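Local coordinates for alpha-1,2-mannosidase (PDB 2WW2), which hydrolyses alpha-mannosides, probably those with 1,2 linkages, with inversion of configuration, as a calcium-dependent glycoside hydrolase of family 92, at residues V5-Y10 with T286-L291; A33-M38 with N268-R273; T108-S113 with K262-W267. All blocks are in the same frame, centred on the assembly; numbering follows the deposited sequence.

Interaction 1 (V5-Y10 with T286-L291)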
loop_
_atom_site.group_PDB
_atom_site.type_symbol
_atom_site.label_atom_id
_atom_site.label_comp_id
_atom_site.label_asym_id
_atom_site.label_seq_id
_atom_site.Cartn_x
_atom_site.Cartn_y
_atom_site.Cartn_z
ATOM N N VAL A 5 -34.116 18.126 -25.203
ATOM C CA VAL A 5 -32.718 17.988 -24.822
ATOM C C VAL A 5 -32.062 17.156 -25.928
ATOM O O VAL A 5 -32.419 15.990 -26.120
ATOM C CB VAL A 5 -32.535 17.272 -23.452
ATOM C CG1 VAL A 5 -31.025 17.210 -23.066
ATOM C CG2 VAL A 5 -33.311 18.003 -22.338
ATOM N N GLU A 6 -31.133 17.766 -26.656
ATOM C CA GLU A 6 -30.485 17.122 -27.787
ATOM C C GLU A 6 -29.197 16.451 -27.311
ATOM O O GLU A 6 -28.698 16.765 -26.237
ATOM C CB GLU A 6 -30.160 18.173 -28.868
ATOM C CG GLU A 6 -31.396 18.888 -29.469
ATOM C CD GLU A 6 -32.043 18.076 -30.597
ATOM O OE1 GLU A 6 -31.657 16.896 -30.799
ATOM O OE2 GLU A 6 -32.944 18.596 -31.279
ATOM N N PHE A 7 -28.635 15.556 -28.118
ATOM C CA PHE A 7 -27.456 14.823 -27.681
ATOM C C PHE A 7 -26.291 15.729 -27.288
ATOM O O PHE A 7 -25.619 15.468 -26.274
ATOM C CB PHE A 7 -27.045 13.783 -28.729
ATOM C CG PHE A 7 -28.009 12.625 -28.807
ATOM C CD1 PHE A 7 -28.564 12.104 -27.638
ATOM C CD2 PHE A 7 -28.384 12.098 -30.009
ATOM C CE1 PHE A 7 -29.475 11.049 -27.688
ATOM C CE2 PHE A 7 -29.294 11.057 -30.075
ATOM C CZ PHE A 7 -29.834 10.530 -28.916
ATOM N N VAL A 8 -26.087 16.820 -28.021
ATOM C CA VAL A 8 -24.940 17.709 -27.709
ATOM C C VAL A 8 -25.154 18.417 -26.368
ATOM O O VAL A 8 -24.192 18.807 -25.720
ATOM C CB VAL A 8 -24.650 18.736 -28.849
ATOM C CG1 VAL A 8 -25.712 19.837 -28.840
ATOM C CG2 VAL A 8 -23.253 19.343 -28.703
ATOM N N ASP A 9 -26.410 18.556 -25.939
ATOM C CA ASP A 9 -26.725 19.175 -24.635
ATOM C C ASP A 9 -26.192 18.348 -23.457
ATOM O O ASP A 9 -26.037 18.862 -22.345
ATOM C CB ASP A 9 -28.244 19.385 -24.456
ATOM C CG ASP A 9 -28.817 20.385 -25.446
ATOM O OD1 ASP A 9 -28.091 21.332 -25.798
ATOM O OD2 ASP A 9 -29.989 20.236 -25.864
ATOM N N TYR A 10 -25.921 17.072 -23.693
ATOM C CA TYR A 10 -25.367 16.219 -22.647
ATOM C C TYR A 10 -23.840 16.363 -22.512
ATOM O O TYR A 10 -23.247 15.895 -21.535
ATOM C CB TYR A 10 -25.725 14.758 -22.916
ATOM C CG TYR A 10 -27.197 14.475 -22.724
ATOM C CD1 TYR A 10 -27.790 14.600 -21.453
ATOM C CD2 TYR A 10 -27.988 14.080 -23.784
ATOM C CE1 TYR A 10 -29.149 14.333 -21.256
ATOM C CE2 TYR A 10 -29.372 13.824 -23.597
ATOM C CZ TYR A 10 -29.921 13.955 -22.328
ATOM O OH TYR A 10 -31.255 13.708 -22.122
ATOM N N THR A 286 -22.338 11.291 -19.292
ATOM C CA THR A 286 -21.045 10.595 -19.332
ATOM C C THR A 286 -20.827 10.036 -20.723
ATOM O O THR A 286 -19.785 10.251 -21.334
ATOM C CB THR A 286 -20.987 9.480 -18.273
ATOM O OG1 THR A 286 -21.276 10.046 -16.987
ATOM C CG2 THR A 286 -19.575 8.855 -18.223
ATOM N N PHE A 287 -21.839 9.341 -21.231
ATOM C CA PHE A 287 -21.772 8.709 -22.550
ATOM C C PHE A 287 -21.489 9.710 -23.681
ATOM O O PHE A 287 -20.582 9.504 -24.490
ATOM C CB PHE A 287 -23.092 7.974 -22.829
ATOM C CG PHE A 287 -23.111 7.222 -24.137
ATOM C CD1 PHE A 287 -22.427 6.005 -24.271
ATOM C CD2 PHE A 287 -23.808 7.722 -25.230
ATOM C CE1 PHE A 287 -22.448 5.314 -25.473
ATOM C CE2 PHE A 287 -23.837 7.037 -26.436
ATOM C CZ PHE A 287 -23.153 5.830 -26.563
ATOM N N TYR A 288 -22.281 10.779 -23.763
ATOM C CA TYR A 288 -22.101 11.720 -24.864
ATOM C C TYR A 288 -20.859 12.579 -24.713
ATOM O O TYR A 288 -20.267 12.968 -25.700
ATOM C CB TYR A 288 -23.386 12.548 -25.102
ATOM C CG TYR A 288 -24.408 11.654 -25.776
ATOM C CD1 TYR A 288 -24.186 11.204 -27.080
ATOM C CD2 TYR A 288 -25.541 11.200 -25.097
ATOM C CE1 TYR A 288 -25.080 10.347 -27.716
ATOM C CE2 TYR A 288 -26.438 10.333 -25.720
ATOM C CZ TYR A 288 -26.195 9.917 -27.035
ATOM O OH TYR A 288 -27.068 9.057 -27.678
ATOM N N SER A 289 -20.459 12.867 -23.482
ATOM C CA SER A 289 -19.163 13.535 -23.266
ATOM C C SER A 289 -18.007 12.672 -23.756
ATOM O O SER A 289 -17.117 13.166 -24.451
ATOM C CB SER A 289 -18.981 13.881 -21.793
ATOM O OG SER A 289 -19.986 14.803 -21.353
ATOM N N CYS A 290 -18.018 11.385 -23.406
ATOM C CA CYS A 290 -16.981 10.471 -23.910
ATOM C C CYS A 290 -17.026 10.383 -25.426
ATOM O O CYS A 290 -15.975 10.321 -26.076
ATOM C CB CYS A 290 -17.131 9.064 -23.291
ATOM S SG CYS A 290 -16.718 9.004 -21.540
ATOM N N LEU A 291 -18.233 10.371 -26.003
ATOM C CA LEU A 291 -18.336 10.268 -27.455
ATOM C C LEU A 291 -17.781 11.548 -28.102
ATOM O O LEU A 291 -17.024 11.490 -29.078
ATOM C CB LEU A 291 -19.791 9.991 -27.907
ATOM C CG LEU A 291 -20.062 9.785 -29.413
ATOM C CD1 LEU A 291 -19.149 8.667 -30.021
ATOM C CD2 LEU A 291 -21.534 9.506 -29.688
#
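Phe-7 lies against the ring of Tyr-288, packing a short turn of the N-terminal tail onto helix 281-294 in the catalytic region of this family 92 glycoside hydrolase. This is the tight half of the contact. The two rings form an offset pair, centroids 4.4 Å apart and planes at 23°, slid so far that they hardly overlap. Phe-7 has CG opposite its carbonyl carbon (chi1 -71°), which sets its ring obliquely across the outer part of the tyrosine: CD1 comes to 3.3 Å from Tyr-288 CZ, while CB stands over the ring face in a CH-pi contact. The phenol oxygen in turn hangs over the rim of the Phe-7 ring, with Tyr-288 OH 3.1 Å from Phe-7 CE1. Tyr-288 is probably kept from swinging away, since OH is hydrogen-bonded to Val-274 O and Ala-276 N of strand 274-277, and Phe-287 CD2 lies over the centre of its opposite face.

Tyr-10, partly exposed, makes the looser half: its CB is 3.9 Å from Tyr-288 CB, and its side chain runs beside the other in the same direction, with Tyr-10 CD2 4.0 Å from Tyr-288 CD2. Val-5 CG1 rests over the rim of one face of the Tyr-10 ring. On the side of the turn facing away from the helix, Glu-6 N gives a nearly straight bond (166°) to Asp-9 OD2 at 2.8 Å. Ser-289 OG is bonded to Arg-285 O and to Asn-12 N, and it lies 3.4 Å from Tyr-10 O.

Interaction 2 (A33-M38 with N268-R273); sequences AVPWGM and NNYLGR
Trp-36 presents the edge of its six-membered ring to the face of Tyr-270, a T-shaped pair joining a type II beta turn, Val-34 to Gly-37, to the C-terminal part of helix 256-271. The turn belongs to the N-terminal region of the family 92 fold, and the helix falls in the range assigned to the catalytic one. The planes stand at 85° and the centroids are 5.4 Å apart. The indole meets the phenol through its far corner: Trp-36 CZ3 is 3.7 Å from Tyr-270 CE1, displaced toward the rim of the tyrosine ring, and Trp-36 CH2 follows at 4.0 Å from Tyr-270 CD1. The turn sets up this approach: Trp-36 occupies its third position with a left-handed backbone (phi 53°), and the chain is closed by Gly-37 N bonding to Val-34 O at 3.0 Å. Although the CB of Trp-36 does not head for the helix, the long indole brings its outer end there. Another edge-to-face pair, with Phe-342, and contact with Val-349 probably help hold the plane of the indole.

Pro-35 touches the same tyrosine nearer its root, its side chain crossing that of the tyrosine at a slant. With chi1 at -74°, CG of Tyr-270 lies beside the backbone N, and the ring leaves the helix on the side of the proline and tryptophan. Arg-273, held by Glu-348 and by Leu-345 O, lays one face of its guanidinium over Tyr-270 CD1. With an alanine here in place of Tyr-270, the CZ3-CH2 edge of Trp-36 would probably lose the aromatic face it points at, a gap would probably open beside Pro-35, and the Arg-273 guanidinium would lose the ring carbon next to its face. The proline's closest approach is made by Pro-35 CG, 3.8 Å from Tyr-270 CD2.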
loop_
_atom_site.group_PDB
_atom_site.type_symbol
_atom_site.label_atom_id
_atom_site.label_comp_id
_atom_site.label_asym_id
_atom_site.label_seq_id
_atom_site.Cartn_x
_atom_site.Cartn_y
_atom_site.Cartn_z
ATOM N N ALA A 33 -15.070 23.089 -31.165
ATOM C CA ALA A 33 -14.679 22.499 -32.441
ATOM C C ALA A 33 -15.892 21.952 -33.174
ATOM O O ALA A 33 -17.000 21.987 -32.655
ATOM C CB ALA A 33 -13.676 21.332 -32.194
ATOM N N VAL A 34 -15.667 21.446 -34.379
ATOM C CA VAL A 34 -16.597 20.486 -34.978
ATOM C C VAL A 34 -15.806 19.185 -35.072
ATOM O O VAL A 34 -14.585 19.201 -34.953
ATOM C CB VAL A 34 -17.151 20.924 -36.363
ATOM C CG1 VAL A 34 -18.051 22.151 -36.225
ATOM C CG2 VAL A 34 -16.008 21.210 -37.370
ATOM N N PRO A 35 -16.493 18.054 -35.277
ATOM C CA PRO A 35 -15.767 16.785 -35.236
ATOM C C PRO A 35 -14.590 16.734 -36.215
ATOM O O PRO A 35 -14.723 17.140 -37.379
ATOM C CB PRO A 35 -16.849 15.760 -35.616
ATOM C CG PRO A 35 -18.139 16.415 -35.095
ATOM C CD PRO A 35 -17.949 17.861 -35.429
ATOM N N TRP A 36 -13.464 16.220 -35.730
ATOM C CA TRP A 36 -12.196 16.131 -36.501
ATOM C C TRP A 36 -11.727 17.457 -37.118
ATOM O O TRP A 36 -10.987 17.460 -38.099
ATOM C CB TRP A 36 -12.278 15.050 -37.591
ATOM C CG TRP A 36 -12.780 13.738 -37.051
ATOM C CD1 TRP A 36 -12.069 12.810 -36.324
ATOM C CD2 TRP A 36 -14.113 13.239 -37.152
ATOM N NE1 TRP A 36 -12.888 11.749 -35.989
ATOM C CE2 TRP A 36 -14.150 11.996 -36.475
ATOM C CE3 TRP A 36 -15.279 13.717 -37.759
ATOM C CZ2 TRP A 36 -15.308 11.222 -36.394
ATOM C CZ3 TRP A 36 -16.443 12.946 -37.672
ATOM C CH2 TRP A 36 -16.444 11.716 -36.987
ATOM N N GLY A 37 -12.161 18.579 -36.565
ATOM C CA GLY A 37 -11.841 19.857 -37.184
ATOM C C GLY A 37 -10.345 20.156 -37.226
ATOM O O GLY A 37 -9.617 19.858 -36.286
ATOM N N MET A 38 -9.906 20.776 -38.320
ATOM C CA MET A 38 -8.491 21.099 -38.492
ATOM C C MET A 38 -7.993 22.047 -37.415
ATOM O O MET A 38 -6.887 21.887 -36.940
ATOM C CB MET A 38 -8.237 21.723 -39.872
ATOM C CG MET A 38 -6.735 21.994 -40.138
ATOM S SD MET A 38 -6.468 22.670 -41.800
ATOM C CE MET A 38 -6.663 24.408 -41.480
ATOM N N ASN A 268 -24.891 17.337 -33.126
ATOM C CA ASN A 268 -26.072 16.502 -32.978
ATOM C C ASN A 268 -26.123 15.404 -34.050
ATOM O O ASN A 268 -26.525 14.273 -33.775
ATOM C CB ASN A 268 -27.346 17.351 -32.995
ATOM C CG ASN A 268 -27.610 18.005 -31.649
ATOM O OD1 ASN A 268 -27.254 17.453 -30.614
ATOM N ND2 ASN A 268 -28.246 19.166 -31.655
ATOM N N ASN A 269 -25.737 15.752 -35.276
ATOM C CA ASN A 269 -25.696 14.773 -36.367
ATOM C C ASN A 269 -24.736 13.612 -36.074
ATOM O O ASN A 269 -25.097 12.440 -36.212
ATOM C CB ASN A 269 -25.304 15.450 -37.693
ATOM C CG ASN A 269 -26.444 16.309 -38.287
ATOM O OD1 ASN A 269 -27.592 16.267 -37.819
ATOM N ND2 ASN A 269 -26.128 17.068 -39.336
ATOM N N TYR A 270 -23.504 13.938 -35.707
ATOM C CA TYR A 270 -22.492 12.904 -35.472
ATOM C C TYR A 270 -22.720 12.150 -34.156
ATOM O O TYR A 270 -22.630 10.916 -34.127
ATOM C CB TYR A 270 -21.067 13.481 -35.561
ATOM C CG TYR A 270 -20.656 13.764 -37.003
ATOM C CD1 TYR A 270 -20.232 12.736 -37.835
ATOM C CD2 TYR A 270 -20.724 15.050 -37.531
ATOM C CE1 TYR A 270 -19.877 12.983 -39.163
ATOM C CE2 TYR A 270 -20.386 15.304 -38.853
ATOM C CZ TYR A 270 -19.961 14.271 -39.652
ATOM O OH TYR A 270 -19.613 14.537 -40.943
ATOM N N LEU A 271 -23.044 12.865 -33.076
ATOM C CA LEU A 271 -23.346 12.173 -31.811
ATOM C C LEU A 271 -24.561 11.276 -31.996
ATOM O O LEU A 271 -24.638 10.191 -31.413
ATOM C CB LEU A 271 -23.595 13.148 -30.642
ATOM C CG LEU A 271 -22.403 14.058 -30.282
ATOM C CD1 LEU A 271 -22.833 15.162 -29.315
ATOM C CD2 LEU A 271 -21.227 13.241 -29.723
ATOM N N GLY A 272 -25.520 11.742 -32.789
ATOM C CA GLY A 272 -26.801 11.040 -32.934
ATOM C C GLY A 272 -26.724 9.740 -33.709
ATOM O O GLY A 272 -27.719 9.011 -33.805
ATOM N N ARG A 273 -25.550 9.427 -34.255
ATOM C CA ARG A 273 -25.389 8.124 -34.895
ATOM C C ARG A 273 -25.483 6.968 -33.905
ATOM O O ARG A 273 -25.709 5.829 -34.314
ATOM C CB ARG A 273 -24.098 8.033 -35.702
ATOM C CG ARG A 273 -24.067 8.994 -36.876
ATOM C CD ARG A 273 -23.003 8.571 -37.863
ATOM N NE ARG A 273 -22.883 9.524 -38.959
ATOM C CZ ARG A 273 -21.904 9.494 -39.850
ATOM N NH1 ARG A 273 -20.970 8.564 -39.746
ATOM N NH2 ARG A 273 -21.853 10.398 -40.831
#

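Interaction 3 (T108-S113 with K262-W267); sequences TPYNYS and KAREQW
Tyr-110 runs alongside Arg-264, linking a tight turn between strands 98-108 and 111-116 of the N-terminal domain to helix 256-271. At the root, Tyr-110 CB fits against the helix surface, 3.6 Å from Ala-263 CB and equally close to Arg-264 N. CG is wedged between the backbone N and the carbonyl carbon (chi1 58°), a rotation that lays the ring along the arginine. CG itself meets Arg-264 CB, and Arg-264 CG lies over the ring centre. Further out, Tyr-110 CE1 is 3.5 Å from Arg-264 NH2 and CZ faces one side of the guanidinium, 3.3 Å from its plane, with the two planes tilted 40° apart. At the tip, Tyr-110 OH comes to 3.1 Å from Arg-264 NH2. The arginine reaches the phenol end because its chain bends at chi3 (-87°), and its NH1 forms a salt bridge with Asp-9 OD1.

The other face of the Tyr-110 ring is covered at its centre by Thr-108 OG1. That hydroxyl donates to Asn-111 O at 2.8 Å, in the carbonyl plane and on a lone pair. The same oxygen also accepts Thr-108 N, so two bonds close the hairpin end.

One residue earlier, Pro-109 CB sits over the five-membered ring of Trp-267, 3.7 Å from its centroid, in a CH-pi contact. The polar ends on the helix side have partners outside the two segments: Arg-264 NH1 keeps its charge partner Asp-9 while the guanidinium lies face-on to the phenol end, and Trp-267 NE1 is satisfied by Ala-33 O. Dispersion between carbon surfaces and flat faces therefore probably carries most of the contact.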
loop_
_atom_site.group_PDB
_atom_site.type_symbol
_atom_site.label_atom_id
_atom_site.label_comp_id
_atom_site.label_asym_id
_atom_site.label_seq_id
_atom_site.Cartn_x
_atom_site.Cartn_y
_atom_site.Cartn_z
ATOM N N THR A 108 -19.262 24.399 -23.987
ATOM C CA THR A 108 -19.947 23.371 -24.784
ATOM C C THR A 108 -19.086 23.177 -26.025
ATOM O O THR A 108 -18.185 23.984 -26.276
ATOM C CB THR A 108 -21.354 23.810 -25.258
ATOM O OG1 THR A 108 -21.248 24.772 -26.314
ATOM C CG2 THR A 108 -22.171 24.404 -24.126
ATOM N N PRO A 109 -19.329 22.095 -26.790
ATOM C CA PRO A 109 -18.512 21.847 -27.980
ATOM C C PRO A 109 -18.721 22.891 -29.069
ATOM O O PRO A 109 -17.845 23.065 -29.911
ATOM C CB PRO A 109 -19.029 20.487 -28.489
ATOM C CG PRO A 109 -19.600 19.829 -27.265
ATOM C CD PRO A 109 -20.192 20.948 -26.454
ATOM N N TYR A 110 -19.895 23.541 -29.077
ATOM C CA TYR A 110 -20.293 24.412 -30.171
ATOM C C TYR A 110 -20.168 25.898 -29.801
ATOM O O TYR A 110 -20.415 26.760 -30.627
ATOM C CB TYR A 110 -21.750 24.098 -30.601
ATOM C CG TYR A 110 -22.730 24.253 -29.468
ATOM C CD1 TYR A 110 -23.306 25.493 -29.185
ATOM C CD2 TYR A 110 -23.075 23.168 -28.664
ATOM C CE1 TYR A 110 -24.199 25.640 -28.121
ATOM C CE2 TYR A 110 -23.951 23.309 -27.606
ATOM C CZ TYR A 110 -24.520 24.538 -27.342
ATOM O OH TYR A 110 -25.393 24.664 -26.265
ATOM N N ASN A 111 -19.785 26.175 -28.555
ATOM C CA ASN A 111 -19.633 27.531 -28.064
ATOM C C ASN A 111 -19.037 27.546 -26.657
ATOM O O ASN A 111 -19.490 26.843 -25.774
ATOM C CB ASN A 111 -21.001 28.260 -28.017
ATOM C CG ASN A 111 -20.859 29.736 -27.663
ATOM O OD1 ASN A 111 -20.590 30.573 -28.535
ATOM N ND2 ASN A 111 -21.042 30.066 -26.395
ATOM N N TYR A 112 -18.025 28.376 -26.452
ATOM C CA TYR A 112 -17.524 28.660 -25.124
ATOM C C TYR A 112 -17.804 30.125 -24.804
ATOM O O TYR A 112 -17.453 31.019 -25.587
ATOM C CB TYR A 112 -16.015 28.389 -25.069
ATOM C CG TYR A 112 -15.400 28.715 -23.713
ATOM C CD1 TYR A 112 -15.248 27.731 -22.735
ATOM C CD2 TYR A 112 -14.983 30.008 -23.413
ATOM C CE1 TYR A 112 -14.688 28.030 -21.477
ATOM C CE2 TYR A 112 -14.409 30.321 -22.168
ATOM C CZ TYR A 112 -14.262 29.329 -21.217
ATOM O OH TYR A 112 -13.712 29.646 -20.004
ATOM N N SER A 113 -18.459 30.373 -23.668
ATOM C CA SER A 113 -18.799 31.739 -23.267
ATOM C C SER A 113 -18.265 31.977 -21.842
ATOM O O SER A 113 -18.340 31.090 -20.989
ATOM C CB SER A 113 -20.319 31.940 -23.313
ATOM O OG SER A 113 -20.695 33.229 -22.835
ATOM N N LYS A 262 -24.701 26.190 -36.368
ATOM C CA LYS A 262 -24.153 25.220 -37.297
ATOM C C LYS A 262 -23.329 24.128 -36.595
ATOM O O LYS A 262 -23.436 22.955 -36.940
ATOM C CB LYS A 262 -23.276 25.918 -38.330
ATOM C CG LYS A 262 -24.035 26.794 -39.311
ATOM C CD LYS A 262 -23.032 27.428 -40.275
ATOM C CE LYS A 262 -23.716 28.132 -41.426
ATOM N NZ LYS A 262 -22.664 28.487 -42.429
ATOM N N ALA A 263 -22.488 24.508 -35.634
ATOM C CA ALA A 263 -21.684 23.520 -34.913
ATOM C C ALA A 263 -22.580 22.621 -34.060
ATOM O O ALA A 263 -22.351 21.419 -33.922
ATOM C CB ALA A 263 -20.637 24.213 -34.050
ATOM N N ARG A 264 -23.632 23.206 -33.507
ATOM C CA ARG A 264 -24.555 22.445 -32.703
ATOM C C ARG A 264 -25.221 21.368 -33.572
ATOM O O ARG A 264 -25.365 20.199 -33.165
ATOM C CB ARG A 264 -25.622 23.398 -32.181
ATOM C CG ARG A 264 -26.516 22.779 -31.198
ATOM C CD ARG A 264 -27.794 23.544 -31.104
ATOM N NE ARG A 264 -27.705 24.632 -30.155
ATOM C CZ ARG A 264 -27.784 24.473 -28.840
ATOM N NH1 ARG A 264 -27.904 23.255 -28.326
ATOM N NH2 ARG A 264 -27.724 25.543 -28.044
ATOM N N GLU A 265 -25.637 21.769 -34.774
ATOM C CA GLU A 265 -26.230 20.812 -35.708
ATOM C C GLU A 265 -25.239 19.717 -36.104
ATOM O O GLU A 265 -25.591 18.542 -36.141
ATOM C CB GLU A 265 -26.776 21.517 -36.952
ATOM C CG GLU A 265 -27.375 20.553 -37.962
ATOM C CD GLU A 265 -28.090 21.273 -39.075
ATOM O OE1 GLU A 265 -27.427 22.027 -39.814
ATOM O OE2 GLU A 265 -29.315 21.086 -39.213
ATOM N N GLN A 266 -23.988 20.088 -36.374
ATOM C CA GLN A 266 -22.982 19.068 -36.687
ATOM C C GLN A 266 -22.799 18.072 -35.536
ATOM O O GLN A 266 -22.780 16.849 -35.740
ATOM C CB GLN A 266 -21.647 19.734 -37.036
ATOM C CG GLN A 266 -21.710 20.481 -38.368
ATOM C CD GLN A 266 -22.082 19.539 -39.516
ATOM O OE1 GLN A 266 -21.396 18.541 -39.753
ATOM N NE2 GLN A 266 -23.173 19.838 -40.210
ATOM N N TRP A 267 -22.645 18.581 -34.316
ATOM C CA TRP A 267 -22.469 17.668 -33.189
ATOM C C TRP A 267 -23.698 16.768 -33.012
ATOM O O TRP A 267 -23.567 15.562 -32.795
ATOM C CB TRP A 267 -22.152 18.424 -31.903
ATOM C CG TRP A 267 -20.705 18.825 -31.869
ATOM C CD1 TRP A 267 -20.191 20.082 -32.069
ATOM C CD2 TRP A 267 -19.590 17.957 -31.661
ATOM N NE1 TRP A 267 -18.816 20.041 -31.989
ATOM C CE2 TRP A 267 -18.424 18.749 -31.740
ATOM C CE3 TRP A 267 -19.460 16.573 -31.427
ATOM C CZ2 TRP A 267 -17.144 18.211 -31.605
ATOM C CZ3 TRP A 267 -18.189 16.044 -31.257
ATOM C CH2 TRP A 267 -17.047 16.863 -31.355
#

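How the interactions relate
The three contacts are nested along the chain: 108-113 with 262-267 lies inside the loop closed by 33-38 with 268-273, which lies inside that closed by 5-10 with 286-291. Their centres are about 9 to 12 Å apart, on one side of the chain's centre. Interactions 2 and 3 use successive parts of helix 256-271, and interaction 1 adds helix 281-294. The tail of interaction 1 reaches both others, Val-8 N bonding to Asn-268 OD1 and Val-8 CG2 packing on Trp-267 CB. Ala-33 N also bonds to Pro-109 O. Together they bring the N-terminal tail and the N-terminal beta region against helices in the range assigned to the catalytic domain.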